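Local atomic coordinates of putative transcriptional regulator (Streptomyces coelicolor, PDB entry 2ZB9), a protein that probably acts as a TetR-family transcriptional regulator, binding regulatory DNA through a helix-turn-helix motif and working as a two-subunit assembly. Residues V163-L166 and V167-W171; L143-E146 and R147-A151. One frame throughout, in Å; residues are numbered along the deposited sequence.

Contact 1: residues V163-L166 and V167-W171; sequences VQVL and VDQLW
V163 and V167 are joined by a regular α-helical bond: the amide N of V167 reaches O of V163 at 3.1 Å. Two residues on, the pattern is less tidy. Q169 N lies 3.2 Å from O of V165 in the plane of that carbonyl, but with only 137° at the hydrogen, and D168 N makes only a weak second bond to the same oxygen.

Among the side chains, V165 and Q169 run side by side and point the same way, CG1 of V165 lying 3.6 Å from OE1 of Q169. Having CG1 anti to the backbone N (chi1 178°) sets this methyl beside the amide oxygen of Q169; the amide's own bonds go to L193 O and N196 ND2 of the second subunit. CB of L166 and CD2 of L170 are modelled 4.1 Å apart, but that methyl also sits too close to O of L166, so its place is doubtful.

The polar ends of Q164 and D168 both turn to R141, through a hydrogen bond and a salt bridge respectively. D168 also forms a salt bridge with R177 of the second subunit, so its buried carboxylate is shared between basic groups of both chains.

The second subunit meets Q164, V165, L166, D168 and Q169 in this first part of helix 163-179; within the chain, L166 and L170 also touch helix 187-199, V163 and Q164 rest on helix 126-153, and W171 reaches helix 91-108.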
# COMPACT_ATOMS: atom_id res chain seq x y z
N VAL A 163 -16.01 2.10 8.84
CA VAL A 163 -14.80 1.48 9.38
C VAL A 163 -13.83 0.93 8.33
O VAL A 163 -12.64 0.87 8.57
CB VAL A 163 -15.17 0.35 10.39
CG1 VAL A 163 -15.91 0.96 11.57
CG2 VAL A 163 -16.02 -0.72 9.72
N GLN A 164 -14.34 0.54 7.17
CA GLN A 164 -13.46 0.03 6.12
C GLN A 164 -12.49 1.11 5.66
O GLN A 164 -11.36 0.81 5.30
CB GLN A 164 -14.27 -0.48 4.93
CG GLN A 164 -14.81 -1.89 5.10
CD GLN A 164 -13.71 -2.89 5.41
OE1 GLN A 164 -12.55 -2.70 5.02
NE2 GLN A 164 -14.06 -3.97 6.10
N VAL A 165 -12.94 2.36 5.66
CA VAL A 165 -12.07 3.46 5.26
C VAL A 165 -10.96 3.60 6.29
O VAL A 165 -9.80 3.80 5.94
CB VAL A 165 -12.84 4.81 5.18
CG1 VAL A 165 -11.87 5.95 4.80
CG2 VAL A 165 -13.98 4.72 4.16
N LEU A 166 -11.31 3.48 7.57
CA LEU A 166 -10.32 3.60 8.64
C LEU A 166 -9.21 2.57 8.46
O LEU A 166 -8.04 2.88 8.66
CB LEU A 166 -10.98 3.38 10.01
CG LEU A 166 -12.11 4.34 10.40
CD1 LEU A 166 -12.61 3.97 11.79
CD2 LEU A 166 -11.60 5.78 10.39
N VAL A 167 -9.58 1.36 8.08
CA VAL A 167 -8.60 0.31 7.86
C VAL A 167 -7.48 0.80 6.94
O VAL A 167 -6.30 0.57 7.20
CB VAL A 167 -9.25 -0.94 7.24
CG1 VAL A 167 -8.18 -1.96 6.89
CG2 VAL A 167 -10.27 -1.54 8.21
N ASP A 168 -7.85 1.48 5.85
CA ASP A 168 -6.86 1.99 4.91
C ASP A 168 -6.07 3.17 5.45
O ASP A 168 -4.96 3.44 5.00
CB ASP A 168 -7.54 2.38 3.60
CG ASP A 168 -8.11 1.18 2.88
OD1 ASP A 168 -7.32 0.33 2.40
OD2 ASP A 168 -9.36 1.08 2.80
N GLN A 169 -6.65 3.89 6.40
CA GLN A 169 -5.96 5.05 6.97
C GLN A 169 -5.06 4.69 8.14
O GLN A 169 -4.36 5.55 8.68
CB GLN A 169 -6.97 6.12 7.35
CG GLN A 169 -7.62 6.76 6.13
CD GLN A 169 -8.55 7.90 6.47
OE1 GLN A 169 -9.62 7.69 7.04
NE2 GLN A 169 -8.14 9.11 6.13
N LEU A 170 -5.07 3.42 8.52
CA LEU A 170 -4.21 2.93 9.59
C LEU A 170 -3.21 1.96 8.98
O LEU A 170 -2.10 2.34 8.62
CB LEU A 170 -5.00 2.21 10.69
CG LEU A 170 -5.72 2.98 11.79
CD1 LEU A 170 -4.92 4.23 12.17
CD2 LEU A 170 -7.10 3.36 11.34
N TRP A 171 -3.62 0.70 8.84
CA TRP A 171 -2.76 -0.33 8.27
C TRP A 171 -2.34 0.01 6.83
O TRP A 171 -1.19 -0.17 6.45
CB TRP A 171 -3.48 -1.68 8.33
CG TRP A 171 -3.77 -2.06 9.75
CD1 TRP A 171 -2.90 -2.64 10.63
CD2 TRP A 171 -4.95 -1.74 10.51
NE1 TRP A 171 -3.45 -2.68 11.89
CE2 TRP A 171 -4.70 -2.13 11.84
CE3 TRP A 171 -6.18 -1.14 10.19
CZ2 TRP A 171 -5.65 -1.95 12.87
CZ3 TRP A 171 -7.12 -0.96 11.20
CH2 TRP A 171 -6.85 -1.36 12.53

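Contact 2: residues L143-E146 and R147-A151; sequences LAAE and RLRHA
The guanidinium of R149 has one face laid over the preceding turn of its own helix, where O of A145 and CA of E146 both lie above the plane, near its rim. The oxygen is 3.7 Å above that plane, so it faces the flat of the group and is not met by an N-H in plane. A bend at chi3 (-59°) folds the chain back along the helix and brings NH1 to 3.7 Å from CB of A145. On the R147 guanidinium, the amide N of A151 sits at the edge, in plane.

E146 and R149 carry opposite charges without forming a salt bridge: OE1 of E146 and NH2 of R149 are 4.1 Å apart, and the carboxylate and guanidinium planes are turned 74° from each other. With E146 exposed, any attraction is probably loose.

Underneath runs plain α-helix, part of the long helix 126-153 in the C-terminal domain, the region that in TetR-family proteins usually carries ligand binding and dimerisation. Four successive i to i+4 bonds cross from L143-E146 to R147-A151. The straightest has L148 N giving to O of A144 at 3.0 Å, with 168° at the hydrogen; the shortest is R149 N to O of A145, 2.8 Å.

The L148 side chain lies back against O of A144, with its CB nearest at 3.5 Å, and A144 and L148 share the flank covered by helix 163-179. R147 leads its charged end away from the turn to a salt bridge with D94 on helix 91-108, while its NE is hydrogen-bonded to O of P86.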
# COMPACT_ATOMS: atom_id res chain seq x y z
N LEU A 143 -11.09 -8.64 10.56
CA LEU A 143 -10.68 -8.65 11.96
C LEU A 143 -10.57 -7.20 12.46
O LEU A 143 -11.04 -6.86 13.54
CB LEU A 143 -9.32 -9.36 12.09
CG LEU A 143 -9.15 -10.69 12.85
CD1 LEU A 143 -10.48 -11.43 13.04
CD2 LEU A 143 -8.15 -11.55 12.07
N ALA A 144 -9.96 -6.34 11.65
CA ALA A 144 -9.82 -4.94 12.02
C ALA A 144 -11.17 -4.21 12.01
O ALA A 144 -11.52 -3.50 12.95
CB ALA A 144 -8.84 -4.26 11.07
N ALA A 145 -11.95 -4.39 10.94
CA ALA A 145 -13.24 -3.73 10.83
C ALA A 145 -14.14 -4.14 11.99
O ALA A 145 -14.93 -3.35 12.50
CB ALA A 145 -13.90 -4.08 9.50
N GLU A 146 -14.01 -5.39 12.42
CA GLU A 146 -14.80 -5.92 13.52
C GLU A 146 -14.47 -5.19 14.82
O GLU A 146 -15.37 -4.79 15.57
CB GLU A 146 -14.53 -7.41 13.67
CG GLU A 146 -15.48 -8.15 14.57
CD GLU A 146 -15.56 -9.61 14.17
OE1 GLU A 146 -16.20 -9.91 13.14
OE2 GLU A 146 -14.95 -10.45 14.88
N ARG A 147 -13.19 -5.01 15.10
CA ARG A 147 -12.78 -4.31 16.31
C ARG A 147 -13.31 -2.88 16.25
O ARG A 147 -13.84 -2.35 17.23
CB ARG A 147 -11.25 -4.29 16.44
CG ARG A 147 -10.76 -3.48 17.63
CD ARG A 147 -11.27 -4.07 18.94
NE ARG A 147 -10.95 -3.25 20.11
CZ ARG A 147 -11.73 -2.28 20.57
NH1 ARG A 147 -12.88 -1.99 19.98
NH2 ARG A 147 -11.36 -1.59 21.65
N LEU A 148 -13.17 -2.25 15.08
CA LEU A 148 -13.62 -0.88 14.87
C LEU A 148 -15.14 -0.73 15.03
O LEU A 148 -15.61 0.23 15.65
CB LEU A 148 -13.18 -0.41 13.47
CG LEU A 148 -11.83 0.32 13.35
CD1 LEU A 148 -10.90 -0.07 14.48
CD2 LEU A 148 -11.22 0.04 11.99
N ARG A 149 -15.90 -1.65 14.47
CA ARG A 149 -17.36 -1.59 14.60
C ARG A 149 -17.76 -1.75 16.06
O ARG A 149 -18.73 -1.15 16.52
CB ARG A 149 -18.05 -2.69 13.77
CG ARG A 149 -18.13 -2.41 12.28
CD ARG A 149 -19.24 -3.26 11.66
NE ARG A 149 -19.01 -4.69 11.85
CZ ARG A 149 -18.17 -5.42 11.13
NH1 ARG A 149 -17.48 -4.86 10.14
NH2 ARG A 149 -18.02 -6.72 11.38
N HIS A 150 -17.01 -2.57 16.80
CA HIS A 150 -17.32 -2.77 18.22
C HIS A 150 -17.17 -1.43 18.94
O HIS A 150 -18.02 -1.06 19.73
CB HIS A 150 -16.39 -3.82 18.83
CG HIS A 150 -16.75 -4.19 20.24
ND1 HIS A 150 -18.04 -4.50 20.62
CD2 HIS A 150 -15.99 -4.32 21.35
CE1 HIS A 150 -18.05 -4.80 21.91
NE2 HIS A 150 -16.82 -4.70 22.37
N ALA A 151 -16.09 -0.71 18.66
CA ALA A 151 -15.87 0.59 19.27
C ALA A 151 -17.01 1.52 18.88
O ALA A 151 -17.49 2.30 19.70
CB ALA A 151 -14.54 1.17 18.81

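How the contacts relate
Contact 2 comes first along the chain, on helix 126-153, and contact 1 follows on helix 163-179, the next helix; their centres are about 10 Å apart, on the same side of the chain's centre. The two helices touch directly: Q164 NE2 packs on A145 CB at 3.4 Å, V163 CG1 on L148 CB at 3.6 Å, and W171 CZ3 on A144 CB at 3.7 Å. Both contacts belong to the helical C-terminal domain. Of the two, only 163-171 is met by the second subunit, so these paired helices connect packing inside one subunit with the dimer interface.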